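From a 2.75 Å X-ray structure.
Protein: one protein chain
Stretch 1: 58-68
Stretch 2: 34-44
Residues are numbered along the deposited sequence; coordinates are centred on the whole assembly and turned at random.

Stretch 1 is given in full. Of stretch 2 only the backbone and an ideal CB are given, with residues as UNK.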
# COMPACT_ATOMS: atom_id res chain seq x y z
N LEU A 58 -0.03 6.92 0.98
CA LEU A 58 0.79 5.79 0.58
C LEU A 58 0.88 5.79 -0.94
O LEU A 58 -0.13 5.62 -1.64
CB LEU A 58 0.18 4.48 1.11
CG LEU A 58 -0.08 4.45 2.62
CD1 LEU A 58 -1.04 3.33 3.03
CD2 LEU A 58 1.22 4.38 3.42
N LEU A 59 2.09 6.02 -1.46
CA LEU A 59 2.29 6.20 -2.90
C LEU A 59 2.93 5.00 -3.60
O LEU A 59 4.00 4.54 -3.20
CB LEU A 59 3.11 7.47 -3.17
CG LEU A 59 3.56 7.71 -4.62
CD1 LEU A 59 2.36 7.92 -5.55
CD2 LEU A 59 4.53 8.88 -4.72
N HIS A 60 2.28 4.53 -4.65
CA HIS A 60 2.85 3.49 -5.50
C HIS A 60 4.02 4.00 -6.33
O HIS A 60 3.83 4.69 -7.33
CB HIS A 60 1.78 2.89 -6.40
CG HIS A 60 1.00 1.80 -5.75
ND1 HIS A 60 1.42 0.49 -5.75
CD2 HIS A 60 -0.15 1.83 -5.04
CE1 HIS A 60 0.55 -0.24 -5.08
NE2 HIS A 60 -0.42 0.55 -4.64
N ALA A 61 5.22 3.65 -5.88
CA ALA A 61 6.47 4.05 -6.52
C ALA A 61 6.61 3.49 -7.93
O ALA A 61 7.24 4.10 -8.80
CB ALA A 61 7.63 3.60 -5.67
N ASP A 62 6.00 2.33 -8.16
CA ASP A 62 6.08 1.64 -9.44
C ASP A 62 5.12 2.20 -10.49
O ASP A 62 5.33 1.99 -11.69
CB ASP A 62 5.85 0.14 -9.25
CG ASP A 62 6.89 -0.50 -8.35
OD1 ASP A 62 6.59 -1.57 -7.77
OD2 ASP A 62 8.00 0.06 -8.21
N LEU A 63 4.09 2.90 -10.03
CA LEU A 63 3.02 3.40 -10.90
C LEU A 63 3.08 4.91 -11.20
O LEU A 63 2.08 5.51 -11.61
CB LEU A 63 1.65 3.05 -10.30
CG LEU A 63 1.28 1.57 -10.15
CD1 LEU A 63 -0.03 1.44 -9.41
CD2 LEU A 63 1.20 0.85 -11.50
N VAL A 64 4.25 5.52 -11.02
CA VAL A 64 4.45 6.93 -11.33
C VAL A 64 4.93 7.10 -12.77
O VAL A 64 6.12 6.96 -13.05
CB VAL A 64 5.44 7.62 -10.36
CG1 VAL A 64 5.50 9.12 -10.63
CG2 VAL A 64 5.07 7.33 -8.90
N ASN A 65 4.00 7.38 -13.67
CA ASN A 65 4.32 7.63 -15.08
C ASN A 65 5.36 8.73 -15.31
O ASN A 65 5.25 9.85 -14.79
CB ASN A 65 3.04 7.91 -15.87
CG ASN A 65 2.18 6.68 -16.02
OD1 ASN A 65 2.58 5.70 -16.66
ND2 ASN A 65 0.99 6.72 -15.43
N GLY A 66 6.40 8.37 -16.07
CA GLY A 66 7.51 9.27 -16.36
C GLY A 66 8.70 9.08 -15.45
O GLY A 66 9.78 9.60 -15.73
N LEU A 67 8.50 8.32 -14.36
CA LEU A 67 9.53 8.08 -13.34
C LEU A 67 9.81 6.59 -13.17
O LEU A 67 8.88 5.79 -13.02
CB LEU A 67 9.07 8.66 -12.00
CG LEU A 67 10.10 8.84 -10.87
CD1 LEU A 67 10.99 10.06 -11.10
CD2 LEU A 67 9.38 8.98 -9.53
N LYS A 68 11.09 6.23 -13.17
CA LYS A 68 11.52 4.85 -12.90
C LYS A 68 11.29 4.49 -11.43
O LYS A 68 10.73 5.28 -10.67
CB LYS A 68 13.00 4.64 -13.26
CG LYS A 68 13.53 5.42 -14.47
CD LYS A 68 14.50 4.58 -15.26
CE LYS A 68 15.41 5.41 -16.16
NZ LYS A 68 16.72 5.73 -15.49
N UNK A 34 -4.38 5.56 -0.50
CA UNK A 34 -3.41 4.98 -1.43
C UNK A 34 -3.54 5.60 -2.82
O UNK A 34 -4.65 5.71 -3.36
CB UNK A 34 -3.59 3.46 -1.51
N UNK A 35 -2.41 6.00 -3.40
CA UNK A 35 -2.40 6.62 -4.71
C UNK A 35 -1.76 5.70 -5.75
O UNK A 35 -0.57 5.39 -5.66
CB UNK A 35 -1.66 7.96 -4.65
N UNK A 36 -2.55 5.28 -6.73
CA UNK A 36 -2.21 4.10 -7.52
C UNK A 36 -1.43 4.48 -8.78
O UNK A 36 -0.23 4.23 -8.87
CB UNK A 36 -3.48 3.33 -7.90
N UNK A 37 -2.13 5.08 -9.74
CA UNK A 37 -1.48 5.63 -10.92
C UNK A 37 -1.35 7.15 -10.83
O UNK A 37 -2.30 7.84 -10.46
CB UNK A 37 -2.26 5.24 -12.18
N UNK A 38 -0.17 7.66 -11.17
CA UNK A 38 0.12 9.08 -11.04
C UNK A 38 0.97 9.58 -12.20
O UNK A 38 1.44 8.80 -13.02
CB UNK A 38 0.83 9.36 -9.71
N UNK A 39 1.16 10.90 -12.26
CA UNK A 39 2.01 11.50 -13.27
C UNK A 39 3.07 12.31 -12.55
O UNK A 39 2.75 13.10 -11.66
CB UNK A 39 1.21 12.37 -14.24
N UNK A 40 4.33 12.09 -12.92
CA UNK A 40 5.48 12.74 -12.28
C UNK A 40 5.41 14.28 -12.34
O UNK A 40 5.94 14.97 -11.46
CB UNK A 40 6.77 12.26 -12.94
N UNK A 41 4.71 14.81 -13.35
CA UNK A 41 4.53 16.24 -13.54
C UNK A 41 3.64 16.84 -12.45
O UNK A 41 3.98 17.87 -11.86
CB UNK A 41 3.93 16.52 -14.92
N UNK A 42 2.52 16.18 -12.19
CA UNK A 42 1.55 16.67 -11.22
C UNK A 42 1.78 16.14 -9.80
O UNK A 42 1.02 16.46 -8.89
CB UNK A 42 0.14 16.29 -11.68
N UNK A 43 2.84 15.35 -9.62
CA UNK A 43 3.02 14.54 -8.41
C UNK A 43 3.14 15.29 -7.07
O UNK A 43 2.39 14.99 -6.14
CB UNK A 43 4.28 13.69 -8.59
N UNK A 44 4.07 16.25 -6.99
CA UNK A 44 4.33 17.01 -5.76
C UNK A 44 3.09 17.75 -5.26
O UNK A 44 2.82 17.76 -4.05
CB UNK A 44 5.46 18.01 -5.99

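The two stretches run side by side as parallel strands in two short ladders, the first pairing 34 and 35 with Leu58 and Leu59, the second pairing 38 and 39 with Val64 and Asn65; the register shifts by two between them.

Position 34 has extended backbone angles, and its CB lies on the same face as the Leu58 side chain, 5.2 Å from His60 CD2. A beta-branched or other apolar side chain would suit this neighbourhood. The residue is Val34, whose CG2 lies 3.9 Å from Leu58 CD1 and whose CG1 reaches the edge of the His60 ring, 3.7 Å from CD2.

At 35 the backbone is fixed at both ends: its N donates to Leu58 O (2.9 Å) and its O accepts from His60 N (3.1 Å), both nearly linear. The CB sits on the Leu59 face, 4.1 Å from Leu59 CD1, so many apolar residues are plausible. Met35 makes this contact through its CB, while the end of its side chain leads away from stretch 1.

The CB of 36 points away, which alone would admit almost anything; a long apolar chain could still bend back to Leu63, whose CD1 is 4.2 Å from the ideal CB. Leu36 does so, its CD2 lying 3.8 Å from Leu63 CD1 and 3.6 Å from His60 NE2.

Position 37 points sideways, with Asn65 ND2 4.8 Å from the ideal CB. This amide donor favours an acceptor, such as a carboxylate or an amide oxygen, among other polar chains. Glu37, extended with chi1 and chi2 both t, brings OE1 to 3.1 Å from Asn65 ND2 in a weak hydrogen bond.

At 38 the backbone N donates to Leu63 O (3.1 Å) and the O accepts from Asn65 N (3.0 Å) and ND2 (3.2 Å). The CB shares a face with Val64 and lies 4.7 Å from Leu59 CD1, so a small or beta-branched residue such as Val, Thr or Ala would fit. Thr38 places OG1 3.4 Å from Val64 CG2 and 4.1 Å from Leu59 CD1.

The CB of 39 shares the face of Asn65, with little else near, leaving the choice wide. His39 makes a loose contact, CD2 to Asn65 CB at 4.4 Å.

Position 40 points toward stretch 1, and its N donates to Asn65 O (3.1 Å). The ideal CB is 4.1 Å from Val64 CG1 and 4.4 Å from Leu67 CB, inviting a compact apolar residue. Val40 sets its CB 4.0 Å from Val64 CG1 and its CG2 4.0 Å from Leu67 CD1, while CG1 lies 3.9 Å from Gly66 CA.

Positions 41 and 42 meet nothing of stretch 1; they are Ala41 and Gln42.

At 43 the CB points toward stretch 1, 5.2 Å from Val64 CG1, a gap suited to Leu, Ile or Met. Leu43 bridges it: its CD2 lies 3.8 Å from Val64 CG1 and 4.2 Å from Leu59 CD2.

Position 44, out of reach, is Lys44.

Stretch 2, residues 34-44: VMLETHVAQLK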
# COMPACT_ATOMS: atom_id res chain seq x y z
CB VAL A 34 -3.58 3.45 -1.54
CG1 VAL A 34 -2.78 2.92 -2.72
CG2 VAL A 34 -3.14 2.78 -0.25
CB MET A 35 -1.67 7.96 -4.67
CG MET A 35 -2.41 9.09 -5.36
SD MET A 35 -1.58 10.68 -5.18
CE MET A 35 -2.24 11.24 -3.62
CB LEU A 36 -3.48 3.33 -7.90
CG LEU A 36 -3.93 2.24 -6.94
CD1 LEU A 36 -5.40 1.90 -7.14
CD2 LEU A 36 -3.06 0.99 -7.10
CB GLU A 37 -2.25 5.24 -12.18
CG GLU A 37 -1.53 5.58 -13.48
CD GLU A 37 -2.43 5.46 -14.69
OE1 GLU A 37 -1.94 5.67 -15.82
OE2 GLU A 37 -3.64 5.18 -14.52
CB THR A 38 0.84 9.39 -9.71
OG1 THR A 38 1.94 8.49 -9.54
CG2 THR A 38 -0.12 9.25 -8.54
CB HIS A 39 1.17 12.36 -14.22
CG HIS A 39 0.00 11.63 -14.81
ND1 HIS A 39 -1.21 11.52 -14.16
CD2 HIS A 39 -0.13 10.93 -15.96
CE1 HIS A 39 -2.04 10.80 -14.89
NE2 HIS A 39 -1.41 10.43 -15.99
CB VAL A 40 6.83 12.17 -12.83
CG1 VAL A 40 7.08 12.59 -14.27
CG2 VAL A 40 8.00 12.54 -11.92
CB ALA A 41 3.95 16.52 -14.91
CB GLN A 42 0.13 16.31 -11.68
CG GLN A 42 -0.32 17.01 -12.95
CD GLN A 42 -1.28 16.16 -13.76
OE1 GLN A 42 -0.93 15.05 -14.18
NE2 GLN A 42 -2.48 16.66 -13.99
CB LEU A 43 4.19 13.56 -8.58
CG LEU A 43 4.27 12.47 -7.52
CD1 LEU A 43 2.99 11.66 -7.45
CD2 LEU A 43 5.47 11.57 -7.76
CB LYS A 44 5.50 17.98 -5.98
CG LYS A 44 5.73 19.03 -4.89
CD LYS A 44 7.11 19.69 -5.05
CE LYS A 44 7.02 21.21 -5.20
NZ LYS A 44 6.53 21.93 -3.99
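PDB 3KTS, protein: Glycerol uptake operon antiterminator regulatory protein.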